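Long-range contact in devB protein (Vibrio cholerae O1 biovar eltor str. N16961, PDB 1Y89), which is of unproven function but belongs to the glucosamine-6-phosphate isomerase/6-phosphogluconolactonase family and so probably acts on a phosphorylated sugar or sugar lactone: residues 1-13 and 223-235. Residues are numbered along the deposited sequence; the frame is centred on the assembly and turned at random.
Sequences MINHKIFPTADAV and GVTEWYLDSDAAA
I2 to F7 pair in parallel register with T225 to D230, the two strand axes coming within 4.6 Å at an angle of 17°. The ladder is continuous: T225, W227 and L229 donate N-H to M1 O, N3 O and K5 O, while N3, K5 and F7 donate to T225 O, W227 O and L229 O; the K5 N to W227 O bond, 2.8 Å long, is nearly straight at 173°.

On the face carrying N3, K5 and F7, the amide ND2 of N3 lies 3.1 Å from OE2 of E226, hydrogen-bonding on the anti side of the carboxylate but 30° out of its plane. K5 runs alongside Y228, its CD 4.1 Å from the ring centroid and over the face, a CH-pi contact. The F7 and Y228 planes are nearly parallel, but the rings are displaced until they scarcely overlap, CE1 of F7 approaching CD2 of Y228 to 3.5 Å; V13, from the following helix, sets its CA over the centre of the F7 ring. D230 OD1 caps the weakly bonded helical turn 231-234 through A233 N and also accepts from G193 N.

On the other face, CD1 of I2 meets the edge of the W227 indole 3.8 Å from NE1, and CG2 of I6 packs 3.8 Å from CB of A234.

The contact joins the chain's first and last strands at one side of the mixed main sheet, with 186-191 beyond 224-230. Strand 2-7 also pairs antiparallel with the second subunit, making the sheet continuous across the dimer. E226 OE1 forms a salt bridge with R186 and a hydrogen bond with S188, so its carboxylate links strand 2-7 to 186-191.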
loop_
_atom_site.group_PDB
_atom_site.type_symbol
_atom_site.label_atom_id
_atom_site.label_comp_id
_atom_site.label_asym_id
_atom_site.label_seq_id
_atom_site.Cartn_x
_atom_site.Cartn_y
_atom_site.Cartn_z
HETATM N N MSE A 1 3.201 7.391 7.780
HETATM C CA MSE A 1 3.488 5.978 7.371
HETATM C C MSE A 1 4.151 5.940 5.987
HETATM O O MSE A 1 4.060 6.910 5.212
HETATM C CB MSE A 1 2.231 5.100 7.500
HETATM C CG MSE A 1 1.137 5.313 6.485
HETATM SE SE MSE A 1 1.341 4.093 4.893
HETATM C CE MSE A 1 -0.367 2.986 5.078
ATOM N N ILE A 2 4.864 4.852 5.710
ATOM C CA ILE A 2 5.495 4.677 4.416
ATOM C C ILE A 2 4.967 3.408 3.732
ATOM O O ILE A 2 4.859 2.351 4.364
ATOM C CB ILE A 2 7.051 4.721 4.503
ATOM C CG1 ILE A 2 7.686 4.530 3.113
ATOM C CG2 ILE A 2 7.592 3.652 5.445
ATOM C CD1 ILE A 2 9.054 5.226 2.968
ATOM N N ASN A 3 4.628 3.548 2.456
ATOM C CA ASN A 3 4.048 2.478 1.645
ATOM C C ASN A 3 4.943 2.245 0.428
ATOM O O ASN A 3 5.202 3.164 -0.337
ATOM C CB ASN A 3 2.647 2.951 1.250
ATOM C CG ASN A 3 1.783 1.884 0.638
ATOM O OD1 ASN A 3 2.059 0.682 0.714
ATOM N ND2 ASN A 3 0.674 2.328 0.045
ATOM N N HIS A 4 5.497 1.044 0.282
ATOM C CA HIS A 4 6.259 0.686 -0.918
ATOM C C HIS A 4 5.445 -0.323 -1.712
ATOM O O HIS A 4 4.976 -1.357 -1.153
ATOM C CB HIS A 4 7.566 -0.040 -0.576
ATOM C CG HIS A 4 8.505 0.719 0.311
ATOM N ND1 HIS A 4 8.210 1.035 1.623
ATOM C CD2 HIS A 4 9.780 1.128 0.105
ATOM C CE1 HIS A 4 9.246 1.651 2.170
ATOM N NE2 HIS A 4 10.212 1.715 1.272
ATOM N N LYS A 5 5.296 -0.062 -3.002
ATOM C CA LYS A 5 4.558 -0.967 -3.870
ATOM C C LYS A 5 5.450 -1.388 -5.027
ATOM O O LYS A 5 6.047 -0.540 -5.682
ATOM C CB LYS A 5 3.306 -0.286 -4.401
ATOM C CG LYS A 5 2.383 0.258 -3.328
ATOM C CD LYS A 5 1.062 0.684 -3.952
ATOM C CE LYS A 5 0.011 0.921 -2.892
ATOM N NZ LYS A 5 -1.237 0.270 -3.352
ATOM N N ILE A 6 5.548 -2.689 -5.273
ATOM C CA ILE A 6 6.299 -3.208 -6.440
ATOM C C ILE A 6 5.302 -3.943 -7.336
ATOM O O ILE A 6 4.673 -4.903 -6.907
ATOM C CB ILE A 6 7.467 -4.133 -6.014
ATOM C CG1 ILE A 6 8.414 -3.416 -5.004
ATOM C CG2 ILE A 6 8.245 -4.701 -7.262
ATOM C CD1 ILE A 6 9.436 -4.347 -4.378
ATOM N N PHE A 7 5.143 -3.432 -8.548
ATOM C CA PHE A 7 4.191 -3.923 -9.544
ATOM C C PHE A 7 4.956 -4.682 -10.600
ATOM O O PHE A 7 6.126 -4.381 -10.863
ATOM C CB PHE A 7 3.483 -2.752 -10.241
ATOM C CG PHE A 7 2.577 -1.933 -9.331
ATOM C CD1 PHE A 7 3.082 -0.874 -8.581
ATOM C CD2 PHE A 7 1.210 -2.234 -9.241
ATOM C CE1 PHE A 7 2.229 -0.114 -7.756
ATOM C CE2 PHE A 7 0.367 -1.494 -8.409
ATOM C CZ PHE A 7 0.870 -0.442 -7.685
ATOM N N PRO A 8 4.280 -5.618 -11.261
ATOM C CA PRO A 8 4.973 -6.450 -12.247
ATOM C C PRO A 8 5.277 -5.719 -13.575
ATOM O O PRO A 8 6.162 -6.144 -14.308
ATOM C CB PRO A 8 3.988 -7.609 -12.459
ATOM C CG PRO A 8 2.609 -6.953 -12.272
ATOM C CD PRO A 8 2.835 -5.957 -11.133
ATOM N N THR A 9 4.541 -4.635 -13.879
ATOM C CA THR A 9 4.643 -3.958 -15.179
ATOM C C THR A 9 4.374 -2.476 -14.957
ATOM O O THR A 9 3.745 -2.104 -13.947
ATOM C CB THR A 9 3.584 -4.454 -16.205
ATOM O OG1 THR A 9 2.287 -4.116 -15.726
ATOM C CG2 THR A 9 3.652 -5.994 -16.464
ATOM N N ALA A 10 4.834 -1.632 -15.887
ATOM C CA ALA A 10 4.507 -0.201 -15.835
ATOM C C ALA A 10 3.002 0.011 -16.006
ATOM O O ALA A 10 2.443 0.941 -15.418
ATOM C CB ALA A 10 5.270 0.585 -16.922
ATOM N N ASP A 11 2.356 -0.811 -16.852
ATOM C CA ASP A 11 0.887 -0.701 -17.029
ATOM C C ASP A 11 0.159 -0.822 -15.669
ATOM O O ASP A 11 -0.783 -0.104 -15.405
ATOM C CB ASP A 11 0.341 -1.792 -17.977
ATOM C CG ASP A 11 0.505 -1.447 -19.476
ATOM O OD1 ASP A 11 0.633 -0.265 -19.846
ATOM O OD2 ASP A 11 0.462 -2.377 -20.312
ATOM N N ALA A 12 0.601 -1.760 -14.831
ATOM C CA ALA A 12 -0.041 -2.037 -13.531
ATOM C C ALA A 12 0.154 -0.875 -12.596
ATOM O O ALA A 12 -0.749 -0.567 -11.819
ATOM C CB ALA A 12 0.551 -3.294 -12.893
ATOM N N VAL A 13 1.335 -0.253 -12.638
ATOM C CA VAL A 13 1.570 0.982 -11.835
ATOM C C VAL A 13 0.548 2.036 -12.193
ATOM O O VAL A 13 -0.138 2.584 -11.338
ATOM C CB VAL A 13 2.996 1.587 -12.074
ATOM C CG1 VAL A 13 3.107 2.918 -11.340
ATOM C CG2 VAL A 13 4.121 0.602 -11.617
ATOM N N GLY A 223 1.493 12.401 6.991
ATOM C CA GLY A 223 0.675 11.536 6.150
ATOM C C GLY A 223 1.488 10.404 5.545
ATOM O O GLY A 223 2.456 9.934 6.141
ATOM N N VAL A 224 1.112 10.011 4.326
ATOM C CA VAL A 224 1.658 8.854 3.656
ATOM C C VAL A 224 2.765 9.232 2.638
ATOM O O VAL A 224 2.569 10.135 1.811
ATOM C CB VAL A 224 0.500 8.120 2.913
ATOM C CG1 VAL A 224 1.011 6.895 2.159
ATOM C CG2 VAL A 224 -0.538 7.659 3.974
ATOM N N THR A 225 3.903 8.540 2.699
ATOM C CA THR A 225 4.909 8.671 1.646
ATOM C C THR A 225 4.959 7.312 0.939
ATOM O O THR A 225 5.073 6.283 1.610
ATOM C CB THR A 225 6.285 8.980 2.229
ATOM O OG1 THR A 225 6.221 10.192 2.976
ATOM C CG2 THR A 225 7.321 9.152 1.119
ATOM N N GLU A 226 4.883 7.307 -0.386
ATOM C CA GLU A 226 4.859 6.058 -1.135
ATOM C C GLU A 226 5.967 5.993 -2.147
ATOM O O GLU A 226 6.348 7.018 -2.751
ATOM C CB GLU A 226 3.531 5.918 -1.885
ATOM C CG GLU A 226 2.360 6.035 -0.968
ATOM C CD GLU A 226 1.040 5.903 -1.667
ATOM O OE1 GLU A 226 0.810 6.587 -2.697
ATOM O OE2 GLU A 226 0.233 5.106 -1.161
ATOM N N TRP A 227 6.419 4.770 -2.388
ATOM C CA TRP A 227 7.319 4.464 -3.473
ATOM C C TRP A 227 6.629 3.440 -4.374
ATOM O O TRP A 227 6.293 2.332 -3.921
ATOM C CB TRP A 227 8.637 3.887 -2.915
ATOM C CG TRP A 227 9.404 4.941 -2.144
ATOM C CD1 TRP A 227 9.189 5.350 -0.873
ATOM C CD2 TRP A 227 10.440 5.760 -2.666
ATOM N NE1 TRP A 227 10.067 6.374 -0.548
ATOM C CE2 TRP A 227 10.848 6.632 -1.638
ATOM C CE3 TRP A 227 11.088 5.818 -3.902
ATOM C CZ2 TRP A 227 11.874 7.566 -1.810
ATOM C CZ3 TRP A 227 12.121 6.757 -4.071
ATOM C CH2 TRP A 227 12.486 7.615 -3.034
ATOM N N TYR A 228 6.386 3.814 -5.626
ATOM C CA TYR A 228 5.753 2.912 -6.609
ATOM C C TYR A 228 6.865 2.454 -7.552
ATOM O O TYR A 228 7.439 3.287 -8.259
ATOM C CB TYR A 228 4.713 3.680 -7.451
ATOM C CG TYR A 228 3.347 3.831 -6.796
ATOM C CD1 TYR A 228 3.207 4.463 -5.571
ATOM C CD2 TYR A 228 2.201 3.348 -7.411
ATOM C CE1 TYR A 228 1.962 4.573 -4.969
ATOM C CE2 TYR A 228 0.955 3.452 -6.828
ATOM C CZ TYR A 228 0.844 4.061 -5.594
ATOM O OH TYR A 228 -0.381 4.132 -4.979
ATOM N N LEU A 229 7.189 1.162 -7.556
ATOM C CA LEU A 229 8.245 0.680 -8.438
ATOM C C LEU A 229 7.680 -0.397 -9.347
ATOM O O LEU A 229 6.683 -1.042 -9.005
ATOM C CB LEU A 229 9.382 0.031 -7.624
ATOM C CG LEU A 229 10.032 0.777 -6.444
ATOM C CD1 LEU A 229 11.214 -0.038 -5.952
ATOM C CD2 LEU A 229 10.459 2.180 -6.723
ATOM N N ASP A 230 8.341 -0.618 -10.480
ATOM C CA ASP A 230 8.117 -1.842 -11.213
ATOM C C ASP A 230 9.252 -2.804 -10.910
ATOM O O ASP A 230 10.216 -2.431 -10.216
ATOM C CB ASP A 230 7.921 -1.592 -12.726
ATOM C CG ASP A 230 9.131 -0.949 -13.401
ATOM O OD1 ASP A 230 10.099 -0.531 -12.730
ATOM O OD2 ASP A 230 9.099 -0.853 -14.646
ATOM N N SER A 231 9.118 -4.049 -11.380
ATOM C CA SER A 231 10.100 -5.077 -11.128
ATOM C C SER A 231 11.474 -4.606 -11.555
ATOM O O SER A 231 12.451 -4.811 -10.825
ATOM C CB SER A 231 9.733 -6.367 -11.892
ATOM O OG SER A 231 8.607 -6.933 -11.253
ATOM N N ASP A 232 11.547 -3.944 -12.715
ATOM C CA ASP A 232 12.845 -3.467 -13.216
ATOM C C ASP A 232 13.514 -2.489 -12.259
ATOM O O ASP A 232 14.681 -2.655 -11.916
ATOM C CB ASP A 232 12.715 -2.842 -14.607
ATOM C CG ASP A 232 12.586 -3.900 -15.717
ATOM O OD1 ASP A 232 12.750 -5.103 -15.430
ATOM O OD2 ASP A 232 12.332 -3.511 -16.864
ATOM N N ALA A 233 12.777 -1.484 -11.789
ATOM C CA ALA A 233 13.371 -0.527 -10.844
ATOM C C ALA A 233 13.713 -1.176 -9.492
ATOM O O ALA A 233 14.610 -0.706 -8.764
ATOM C CB ALA A 233 12.427 0.659 -10.643
ATOM N N ALA A 234 12.985 -2.234 -9.135
ATOM C CA ALA A 234 13.201 -2.944 -7.861
ATOM C C ALA A 234 14.255 -4.043 -7.940
ATOM O O ALA A 234 14.539 -4.700 -6.923
ATOM C CB ALA A 234 11.873 -3.574 -7.365
ATOM N N ALA A 235 14.833 -4.246 -9.126
ATOM C CA ALA A 235 15.669 -5.426 -9.395
ATOM C C ALA A 235 16.840 -5.625 -8.418
ATOM O O ALA A 235 17.218 -6.768 -8.135
ATOM C CB ALA A 235 16.169 -5.410 -10.842
HETATM O O HOH W 1 7.939 -2.476 -16.260
#